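Local coordinates for protein MAU2 chromatid cohesion factor homolog (Saccharomyces cerevisiae, PDB 4XDN) that forms a complex with Scc2 that is required for cohesin to associate with chromosomes and takes part in sister chromatid cohesion, at residues Tyr150-Val161 with Phe179-Leu190; Glu170-Val178 with Lys300-Lys308. All coordinates share one frame; numbering follows the deposited sequence.

Interaction 1: residues Tyr150-Val161 with Phe179-Leu190; sequences YKIALRNCNELV and FQYVGVMLCIKL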
loop_
_atom_site.group_PDB
_atom_site.type_symbol
_atom_site.label_atom_id
_atom_site.label_comp_id
_atom_site.label_asym_id
_atom_site.label_seq_id
_atom_site.Cartn_x
_atom_site.Cartn_y
_atom_site.Cartn_z
ATOM N N TYR A 150 12.897 5.818 17.484
ATOM C CA TYR A 150 11.442 5.717 17.536
ATOM C C TYR A 150 10.978 5.385 18.951
ATOM O O TYR A 150 9.952 5.890 19.408
ATOM C CB TYR A 150 10.934 4.649 16.563
ATOM C CG TYR A 150 10.753 5.112 15.131
ATOM C CD1 TYR A 150 10.173 6.340 14.836
ATOM C CD2 TYR A 150 11.149 4.306 14.072
ATOM C CE1 TYR A 150 10.003 6.756 13.527
ATOM C CE2 TYR A 150 10.981 4.710 12.763
ATOM C CZ TYR A 150 10.410 5.935 12.495
ATOM O OH TYR A 150 10.243 6.335 11.189
ATOM N N LYS A 151 11.735 4.537 19.640
ATOM C CA LYS A 151 11.392 4.138 21.003
ATOM C C LYS A 151 11.558 5.306 21.973
ATOM O O LYS A 151 10.739 5.501 22.869
ATOM C CB LYS A 151 12.252 2.954 21.448
ATOM C CG LYS A 151 11.935 1.661 20.713
ATOM C CD LYS A 151 12.849 0.526 21.141
ATOM C CE LYS A 151 12.509 -0.763 20.408
ATOM N NZ LYS A 151 13.418 -1.884 20.783
ATOM N N ILE A 152 12.622 6.079 21.786
ATOM C CA ILE A 152 12.852 7.270 22.592
ATOM C C ILE A 152 11.724 8.269 22.362
ATOM O O ILE A 152 11.183 8.839 23.310
ATOM C CB ILE A 152 14.213 7.922 22.259
ATOM C CG1 ILE A 152 15.354 6.985 22.666
ATOM C CG2 ILE A 152 14.363 9.272 22.966
ATOM C CD1 ILE A 152 16.724 7.426 22.188
ATOM N N ALA A 153 11.369 8.467 21.097
ATOM C CA ALA A 153 10.321 9.412 20.733
ATOM C C ALA A 153 8.979 9.002 21.330
ATOM O O ALA A 153 8.269 9.831 21.899
ATOM C CB ALA A 153 10.216 9.526 19.221
ATOM N N LEU A 154 8.635 7.723 21.201
ATOM C CA LEU A 154 7.363 7.220 21.710
ATOM C C LEU A 154 7.291 7.342 23.228
ATOM O O LEU A 154 6.254 7.702 23.784
ATOM C CB LEU A 154 7.151 5.762 21.294
ATOM C CG LEU A 154 5.887 5.094 21.847
ATOM C CD1 LEU A 154 4.636 5.854 21.421
ATOM C CD2 LEU A 154 5.811 3.645 21.401
ATOM N N ARG A 155 8.402 7.034 23.890
ATOM C CA ARG A 155 8.485 7.143 25.342
ATOM C C ARG A 155 8.258 8.585 25.785
ATOM O O ARG A 155 7.431 8.849 26.656
ATOM C CB ARG A 155 9.846 6.640 25.833
ATOM C CG ARG A 155 10.031 6.690 27.342
ATOM C CD ARG A 155 11.366 6.087 27.770
ATOM N NE ARG A 155 11.511 4.701 27.319
ATOM C CZ ARG A 155 12.455 4.242 26.497
ATOM N NH1 ARG A 155 13.394 5.040 26.008
ATOM N NH2 ARG A 155 12.462 2.955 26.171
ATOM N N ASN A 156 8.988 9.513 25.171
ATOM C CA ASN A 156 8.884 10.928 25.516
ATOM C C ASN A 156 7.544 11.517 25.104
ATOM O O ASN A 156 7.016 12.409 25.768
ATOM C CB ASN A 156 10.011 11.727 24.860
ATOM C CG ASN A 156 11.381 11.321 25.361
ATOM O OD1 ASN A 156 11.507 10.662 26.392
ATOM N ND2 ASN A 156 12.418 11.721 24.633
ATOM N N CYS A 157 6.999 11.017 24.002
ATOM C CA CYS A 157 5.721 11.504 23.504
ATOM C C CYS A 157 4.592 11.162 24.476
ATOM O O CYS A 157 3.754 12.010 24.783
ATOM C CB CYS A 157 5.426 10.924 22.123
ATOM S SG CYS A 157 3.956 11.613 21.355
ATOM N N ASN A 158 4.573 9.922 24.959
ATOM C CA ASN A 158 3.573 9.507 25.937
ATOM C C ASN A 158 3.704 10.312 27.225
ATOM O O ASN A 158 2.705 10.656 27.854
ATOM C CB ASN A 158 3.695 8.010 26.241
ATOM C CG ASN A 158 3.277 7.140 25.072
ATOM O OD1 ASN A 158 2.479 7.550 24.230
ATOM N ND2 ASN A 158 3.813 5.928 25.016
ATOM N N GLU A 159 4.940 10.609 27.610
ATOM C CA GLU A 159 5.202 11.422 28.790
ATOM C C GLU A 159 4.615 12.817 28.606
ATOM O O GLU A 159 4.018 13.380 29.523
ATOM C CB GLU A 159 6.705 11.509 29.058
ATOM C CG GLU A 159 7.068 12.235 30.344
ATOM C CD GLU A 159 8.557 12.493 30.468
ATOM O OE1 GLU A 159 9.339 11.838 29.744
ATOM O OE2 GLU A 159 8.946 13.355 31.284
ATOM N N LEU A 160 4.786 13.362 27.407
ATOM C CA LEU A 160 4.290 14.693 27.084
ATOM C C LEU A 160 2.763 14.744 27.137
ATOM O O LEU A 160 2.186 15.667 27.714
ATOM C CB LEU A 160 4.786 15.113 25.698
ATOM C CG LEU A 160 4.486 16.550 25.270
ATOM C CD1 LEU A 160 5.305 17.543 26.078
ATOM C CD2 LEU A 160 4.738 16.732 23.778
ATOM N N VAL A 161 2.118 13.747 26.535
ATOM C CA VAL A 161 0.659 13.672 26.503
ATOM C C VAL A 161 0.087 13.570 27.911
ATOM O O VAL A 161 -0.882 14.250 28.244
ATOM C CB VAL A 161 0.177 12.460 25.663
ATOM C CG1 VAL A 161 -1.325 12.223 25.839
ATOM C CG2 VAL A 161 0.505 12.673 24.193
ATOM N N PHE A 179 -0.479 15.264 19.819
ATOM C CA PHE A 179 0.667 14.441 20.180
ATOM C C PHE A 179 0.268 13.004 20.501
ATOM O O PHE A 179 1.103 12.101 20.450
ATOM C CB PHE A 179 1.420 15.078 21.346
ATOM C CG PHE A 179 2.269 16.240 20.926
ATOM C CD1 PHE A 179 3.489 16.027 20.306
ATOM C CD2 PHE A 179 1.836 17.540 21.113
ATOM C CE1 PHE A 179 4.271 17.088 19.899
ATOM C CE2 PHE A 179 2.617 18.607 20.709
ATOM C CZ PHE A 179 3.834 18.379 20.099
ATOM N N GLN A 180 -1.005 12.785 20.809
ATOM C CA GLN A 180 -1.524 11.428 20.868
ATOM C C GLN A 180 -1.422 10.819 19.475
ATOM O O GLN A 180 -1.034 9.665 19.318
ATOM C CB GLN A 180 -2.970 11.404 21.361
ATOM C CG GLN A 180 -3.112 11.435 22.873
ATOM C CD GLN A 180 -4.552 11.286 23.323
ATOM O OE1 GLN A 180 -5.286 12.269 23.430
ATOM N NE2 GLN A 180 -4.966 10.051 23.584
ATOM N N TYR A 181 -1.758 11.620 18.470
ATOM C CA TYR A 181 -1.677 11.200 17.078
ATOM C C TYR A 181 -0.231 10.949 16.660
ATOM O O TYR A 181 0.044 10.028 15.893
ATOM C CB TYR A 181 -2.323 12.252 16.173
ATOM C CG TYR A 181 -1.818 12.245 14.750
ATOM C CD1 TYR A 181 -2.308 11.335 13.823
ATOM C CD2 TYR A 181 -0.860 13.158 14.328
ATOM C CE1 TYR A 181 -1.852 11.328 12.520
ATOM C CE2 TYR A 181 -0.398 13.161 13.032
ATOM C CZ TYR A 181 -0.896 12.243 12.130
ATOM O OH TYR A 181 -0.436 12.248 10.832
ATOM N N VAL A 182 0.688 11.767 17.164
ATOM C CA VAL A 182 2.110 11.561 16.909
ATOM C C VAL A 182 2.538 10.221 17.489
ATOM O O VAL A 182 3.250 9.456 16.843
ATOM C CB VAL A 182 2.972 12.693 17.512
ATOM C CG1 VAL A 182 4.462 12.342 17.464
ATOM C CG2 VAL A 182 2.712 14.000 16.783
ATOM N N GLY A 183 2.091 9.944 18.709
ATOM C CA GLY A 183 2.383 8.681 19.364
ATOM C C GLY A 183 1.922 7.489 18.547
ATOM O O GLY A 183 2.658 6.516 18.390
ATOM N N VAL A 184 0.700 7.567 18.028
ATOM C CA VAL A 184 0.155 6.520 17.171
ATOM C C VAL A 184 1.075 6.275 15.980
ATOM O O VAL A 184 1.403 5.130 15.664
ATOM C CB VAL A 184 -1.264 6.880 16.661
ATOM C CG1 VAL A 184 -1.770 5.854 15.638
ATOM C CG2 VAL A 184 -2.237 6.974 17.822
ATOM N N MET A 185 1.487 7.355 15.322
ATOM C CA MET A 185 2.342 7.239 14.149
ATOM C C MET A 185 3.675 6.595 14.509
ATOM O O MET A 185 4.263 5.885 13.693
ATOM C CB MET A 185 2.575 8.613 13.510
ATOM C CG MET A 185 1.342 9.216 12.840
ATOM S SD MET A 185 0.442 8.025 11.822
ATOM C CE MET A 185 -0.029 9.028 10.426
ATOM N N LEU A 186 4.141 6.832 15.732
ATOM C CA LEU A 186 5.379 6.224 16.203
ATOM C C LEU A 186 5.172 4.737 16.479
ATOM O O LEU A 186 6.070 3.925 16.254
ATOM C CB LEU A 186 5.888 6.932 17.462
ATOM C CG LEU A 186 6.345 8.384 17.287
ATOM C CD1 LEU A 186 6.629 9.024 18.636
ATOM C CD2 LEU A 186 7.570 8.468 16.394
ATOM N N CYS A 187 3.988 4.378 16.964
ATOM C CA CYS A 187 3.663 2.976 17.198
ATOM C C CYS A 187 3.611 2.213 15.877
ATOM O O CYS A 187 4.087 1.084 15.791
ATOM C CB CYS A 187 2.331 2.838 17.940
ATOM S SG CYS A 187 2.412 3.212 19.701
ATOM N N ILE A 188 3.034 2.833 14.852
ATOM C CA ILE A 188 2.952 2.208 13.532
ATOM C C ILE A 188 4.349 1.879 13.011
ATOM O O ILE A 188 4.600 0.765 12.554
ATOM C CB ILE A 188 2.221 3.112 12.514
ATOM C CG1 ILE A 188 0.745 3.246 12.899
ATOM C CG2 ILE A 188 2.333 2.537 11.099
ATOM C CD1 ILE A 188 -0.030 4.252 12.066
ATOM N N LYS A 189 5.252 2.851 13.091
ATOM C CA LYS A 189 6.623 2.665 12.626
ATOM C C LYS A 189 7.345 1.576 13.416
ATOM O O LYS A 189 8.213 0.886 12.878
ATOM C CB LYS A 189 7.398 3.983 12.721
ATOM C CG LYS A 189 6.964 5.040 11.713
ATOM C CD LYS A 189 7.185 4.567 10.284
ATOM C CE LYS A 189 7.025 5.702 9.287
ATOM N NZ LYS A 189 7.308 5.254 7.895
ATOM N N LEU A 190 6.987 1.426 14.686
ATOM C CA LEU A 190 7.582 0.399 15.533
ATOM C C LEU A 190 6.862 -0.940 15.384
ATOM O O LEU A 190 7.252 -1.933 15.998
ATOM C CB LEU A 190 7.564 0.842 16.996
ATOM C CG LEU A 190 8.613 1.887 17.384
ATOM C CD1 LEU A 190 8.304 2.468 18.755
ATOM C CD2 LEU A 190 10.010 1.282 17.369
#
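Leu-186 and Cys-157 are the reciprocal knobs of the antiparallel helical hairpin formed by the successive helices 147-165 and 170-189, whose segment axes approach to 9.2 Å with directions 157° apart. Leu-186 sits among Tyr-150, Ala-153, Leu-154 and Cys-157; its CD1 comes within 3.5 Å of Leu-154 N, while CD2 leans on the Tyr-150 ring. In return Cys-157, with SG anti to the backbone N (chi1 -174°), enters a hole formed by Phe-179, Val-182, Gly-183 and Leu-186, where Cys-157 SG lies 3.0 Å from Phe-179 O. Gly-183 offers bare backbone, and Leu-154 CD1 lies 3.7 Å from Gly-183 O.

Further along, Leu-160 CD2 stands over the centre of the Phe-179 ring, 3.7 Å from its centroid, a CH-pi contact whose ring is also touched by Met-130 of helix 126-144. Val-161 straddles the start of the facing segment, CG2 against the Phe-179 backbone and CG1 against Gln-180 CG.

The solvent side lies at the opposite end, with Lys-151 and Lys-189, though Tyr-150 itself is buried. Lys-189 lays CB over one face of the Tyr-150 ring, 3.7 Å from the centroid, then bends at chi2 so that its chain passes the hydroxyl and its ammonium leads away. Tyr-150 OH is hydrogen-bonded to Asp-145, while Tyr-150 CB rests on Leu-190 CD2, 3.6 Å away, and Lys-151 adds CG to that methyl. Replacing Tyr-150 with a serine would probably leave Lys-189 CB and Leu-186 CD2 without their aromatic partner and Asp-145 without its phenolic mate.

The chemistry between the segments is thus almost wholly apolar, which implies cohesion through complementary shape: the lysine ammonium groups stay at the margin, and backbone polar atoms at the centre are met by methyls and a thiol.

Interaction 2: residues Glu170-Val178 with Lys300-Lys308; sequences ELYQNWASV and KIMPRIALK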
loop_
_atom_site.group_PDB
_atom_site.type_symbol
_atom_site.label_atom_id
_atom_site.label_comp_id
_atom_site.label_asym_id
_atom_site.label_seq_id
_atom_site.Cartn_x
_atom_site.Cartn_y
_atom_site.Cartn_z
ATOM N N GLU A 170 -8.088 24.376 27.315
ATOM C CA GLU A 170 -8.531 23.840 26.035
ATOM C C GLU A 170 -7.404 23.774 25.007
ATOM O O GLU A 170 -7.375 22.877 24.167
ATOM C CB GLU A 170 -9.679 24.690 25.495
ATOM C CG GLU A 170 -10.405 24.086 24.313
ATOM C CD GLU A 170 -11.733 24.768 24.054
ATOM O OE1 GLU A 170 -11.821 25.996 24.268
ATOM O OE2 GLU A 170 -12.694 24.076 23.654
ATOM N N LEU A 171 -6.480 24.725 25.079
ATOM C CA LEU A 171 -5.350 24.753 24.160
ATOM C C LEU A 171 -4.479 23.512 24.340
ATOM O O LEU A 171 -4.146 22.832 23.370
ATOM C CB LEU A 171 -4.516 26.017 24.374
ATOM C CG LEU A 171 -3.420 26.289 23.340
ATOM C CD1 LEU A 171 -4.021 26.594 21.977
ATOM C CD2 LEU A 171 -2.529 27.432 23.802
ATOM N N TYR A 172 -4.124 23.223 25.587
ATOM C CA TYR A 172 -3.271 22.083 25.903
ATOM C C TYR A 172 -3.986 20.755 25.681
ATOM O O TYR A 172 -3.348 19.743 25.388
ATOM C CB TYR A 172 -2.778 22.175 27.349
ATOM C CG TYR A 172 -1.618 23.126 27.525
ATOM C CD1 TYR A 172 -0.321 22.723 27.239
ATOM C CD2 TYR A 172 -1.816 24.425 27.969
ATOM C CE1 TYR A 172 0.746 23.586 27.392
ATOM C CE2 TYR A 172 -0.753 25.295 28.127
ATOM C CZ TYR A 172 0.525 24.868 27.836
ATOM O OH TYR A 172 1.592 25.723 27.987
ATOM N N GLN A 173 -5.309 20.764 25.826
ATOM C CA GLN A 173 -6.119 19.579 25.570
ATOM C C GLN A 173 -6.081 19.213 24.091
ATOM O O GLN A 173 -5.942 18.042 23.736
ATOM C CB GLN A 173 -7.562 19.806 26.019
ATOM C CG GLN A 173 -7.748 19.806 27.529
ATOM C CD GLN A 173 -7.503 18.442 28.148
ATOM O OE1 GLN A 173 -7.776 17.409 27.535
ATOM N NE2 GLN A 173 -6.977 18.432 29.369
ATOM N N ASN A 174 -6.208 20.219 23.231
ATOM C CA ASN A 174 -6.129 20.005 21.791
ATOM C C ASN A 174 -4.723 19.621 21.358
ATOM O O ASN A 174 -4.543 18.723 20.540
ATOM C CB ASN A 174 -6.581 21.253 21.034
ATOM C CG ASN A 174 -8.086 21.399 21.003
ATOM O OD1 ASN A 174 -8.741 20.977 20.053
ATOM N ND2 ASN A 174 -8.645 21.999 22.045
ATOM N N TRP A 175 -3.727 20.301 21.906
ATOM C CA TRP A 175 -2.346 19.954 21.614
ATOM C C TRP A 175 -2.045 18.520 22.048
ATOM O O TRP A 175 -1.297 17.807 21.383
ATOM C CB TRP A 175 -1.379 20.910 22.309
ATOM C CG TRP A 175 -1.064 22.161 21.550
ATOM C CD1 TRP A 175 -1.272 23.446 21.959
ATOM C CD2 TRP A 175 -0.467 22.245 20.251
ATOM N NE1 TRP A 175 -0.844 24.324 20.993
ATOM C CE2 TRP A 175 -0.347 23.612 19.933
ATOM C CE3 TRP A 175 -0.026 21.296 19.323
ATOM C CZ2 TRP A 175 0.195 24.055 18.728
ATOM C CZ3 TRP A 175 0.511 21.737 18.126
ATOM C CH2 TRP A 175 0.617 23.105 17.841
ATOM N N ALA A 176 -2.625 18.103 23.169
ATOM C CA ALA A 176 -2.434 16.744 23.665
ATOM C C ALA A 176 -2.978 15.734 22.661
ATOM O O ALA A 176 -2.443 14.638 22.515
ATOM C CB ALA A 176 -3.109 16.567 25.016
ATOM N N SER A 177 -4.041 16.120 21.967
ATOM C CA SER A 177 -4.642 15.280 20.941
ATOM C C SER A 177 -3.711 15.129 19.737
ATOM O O SER A 177 -3.585 14.043 19.168
ATOM C CB SER A 177 -5.983 15.871 20.504
ATOM O OG SER A 177 -6.633 15.054 19.548
ATOM N N VAL A 178 -3.063 16.225 19.354
ATOM C CA VAL A 178 -2.099 16.202 18.262
ATOM C C VAL A 178 -0.960 15.238 18.582
ATOM O O VAL A 178 -0.531 14.472 17.725
ATOM C CB VAL A 178 -1.534 17.618 17.982
ATOM C CG1 VAL A 178 -0.357 17.584 17.002
ATOM C CG2 VAL A 178 -2.631 18.525 17.447
ATOM N N LYS A 300 -7.594 23.233 10.765
ATOM C CA LYS A 300 -7.582 24.169 11.880
ATOM C C LYS A 300 -8.246 23.535 13.100
ATOM O O LYS A 300 -9.450 23.678 13.315
ATOM C CB LYS A 300 -8.283 25.473 11.492
ATOM C CG LYS A 300 -7.611 26.190 10.331
ATOM C CD LYS A 300 -8.391 27.416 9.876
ATOM C CE LYS A 300 -7.768 28.029 8.629
ATOM N NZ LYS A 300 -8.470 29.271 8.193
ATOM N N ILE A 301 -7.446 22.820 13.883
ATOM C CA ILE A 301 -7.919 22.170 15.099
ATOM C C ILE A 301 -8.420 23.210 16.092
ATOM O O ILE A 301 -9.506 23.082 16.660
ATOM C CB ILE A 301 -6.799 21.324 15.745
ATOM C CG1 ILE A 301 -6.474 20.122 14.854
ATOM C CG2 ILE A 301 -7.201 20.848 17.142
ATOM C CD1 ILE A 301 -5.230 19.359 15.266
ATOM N N MET A 302 -7.611 24.242 16.291
ATOM C CA MET A 302 -7.951 25.338 17.185
ATOM C C MET A 302 -7.369 26.620 16.625
ATOM O O MET A 302 -6.503 26.577 15.751
ATOM C CB MET A 302 -7.402 25.091 18.592
ATOM C CG MET A 302 -8.455 24.861 19.650
ATOM S SD MET A 302 -7.758 24.914 21.312
ATOM C CE MET A 302 -7.735 26.678 21.619
ATOM N N PRO A 303 -7.849 27.770 17.115
ATOM C CA PRO A 303 -7.097 28.995 16.854
ATOM C C PRO A 303 -5.667 28.839 17.359
ATOM O O PRO A 303 -5.462 28.545 18.538
ATOM C CB PRO A 303 -7.869 30.059 17.639
ATOM C CG PRO A 303 -9.260 29.528 17.714
ATOM C CD PRO A 303 -9.121 28.036 17.808
ATOM N N ARG A 304 -4.705 29.004 16.456
ATOM C CA ARG A 304 -3.282 28.830 16.745
ATOM C C ARG A 304 -2.915 27.358 16.919
ATOM O O ARG A 304 -1.914 27.033 17.556
ATOM C CB ARG A 304 -2.861 29.621 17.990
ATOM C CG ARG A 304 -3.436 31.038 18.099
ATOM C CD ARG A 304 -3.494 31.774 16.762
ATOM N NE ARG A 304 -2.311 31.558 15.931
ATOM C CZ ARG A 304 -1.198 32.285 15.986
ATOM N NH1 ARG A 304 -1.087 33.292 16.842
ATOM N NH2 ARG A 304 -0.188 31.995 15.175
ATOM N N ILE A 305 -3.729 26.476 16.347
ATOM C CA ILE A 305 -3.358 25.076 16.175
ATOM C C ILE A 305 -3.842 24.605 14.808
ATOM O O ILE A 305 -4.977 24.147 14.663
ATOM C CB ILE A 305 -3.942 24.166 17.274
ATOM C CG1 ILE A 305 -3.501 24.660 18.656
ATOM C CG2 ILE A 305 -3.500 22.714 17.047
ATOM C CD1 ILE A 305 -3.933 23.776 19.808
ATOM N N ALA A 306 -2.968 24.728 13.811
ATOM C CA ALA A 306 -3.289 24.351 12.440
ATOM C C ALA A 306 -2.315 23.297 11.926
ATOM O O ALA A 306 -1.100 23.489 11.963
ATOM C CB ALA A 306 -3.268 25.575 11.538
ATOM N N LEU A 307 -2.863 22.184 11.450
ATOM C CA LEU A 307 -2.066 21.111 10.870
ATOM C C LEU A 307 -2.223 21.084 9.355
ATOM O O LEU A 307 -3.341 21.039 8.842
ATOM C CB LEU A 307 -2.475 19.758 11.457
ATOM C CG LEU A 307 -1.714 19.269 12.690
ATOM C CD1 LEU A 307 -2.374 18.024 13.260
ATOM C CD2 LEU A 307 -0.272 18.974 12.337
ATOM N N LYS A 308 -1.098 21.113 8.646
ATOM C CA LYS A 308 -1.105 21.003 7.191
ATOM C C LYS A 308 -0.913 19.548 6.768
ATOM O O LYS A 308 0.021 18.885 7.214
ATOM C CB LYS A 308 -0.016 21.883 6.579
ATOM C CG LYS A 308 0.070 21.794 5.061
ATOM C CD LYS A 308 0.964 22.886 4.495
ATOM C CE LYS A 308 1.196 22.712 3.007
ATOM N NZ LYS A 308 2.127 23.745 2.473
HETATM O O HOH W 1 -0.924 27.120 20.216
#
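Ile-305 and Trp-175 make the central apolar contact between helix 170-178 and the hairpin tip. Ile-305 CD1 lies over one face of the indole, 3.4 Å from the centroid of the five-membered ring and 12° off its normal, a CH-pi contact. Leu-171 CD1 touches the same methyl and also Met-302 CE. Two turns on from Leu-171, Val-178 CG2 meets Ile-301 CD1 at 3.5 Å, tighter than usual for two carbons, and Leu-307 CD1 meets the same valine methyl more loosely.

The one side-chain hydrogen bond is made within the helix, by Asn-174. Asn-174 ND2 donates to Glu-170 O (2.6 Å, nearly straight at 170°), approaching from above the carbonyl plane, while the Asn-174 backbone N reaches that oxygen from the opposite face. Glu-170 O is thus gripped twice, and the bond from ND2 fixes how the amide is turned, with CG beside the backbone N (chi1 -78°). Met-302 SD makes a close approach of 3.1 Å to Asn-174 ND2, the methionine crossing the amide at about a right angle.

One water bridges the segments. Lying in the indole plane, it accepts from Trp-175 NE1 and donates to Arg-304 O (2.8 Å), while the arginine's guanidinium is drawn off to a salt bridge with Glu-127.

The hairpin closes through a type II turn from Met-302 to Ile-305, and Ile-301 and Met-302 both face Ile-305: a classic beta bulge at the end of a two-stranded antiparallel hairpin.

Helix 170-189 serves both contacts: its later part packs on helix 147-165 in interaction 1, and its first turns receive the hairpin of strands 297-302 and 305-310 in interaction 2. Their centres lie about 17 Å apart, and the two contacts touch where Val-161 CG2 packs on Ala-176 O. Both are only partly buried, but interaction 1 has the larger interface (727 against 456 Å²) and the larger share of buried residues. It joins near neighbours in sequence through interlocking apolar side chains, with two aromatic rings taking CH-pi contacts. Interaction 2 brings together segments 122 residues apart, nearer the periphery, and adds a bridging water; its sheet continues through Lys-308 into a strand of another protein chain.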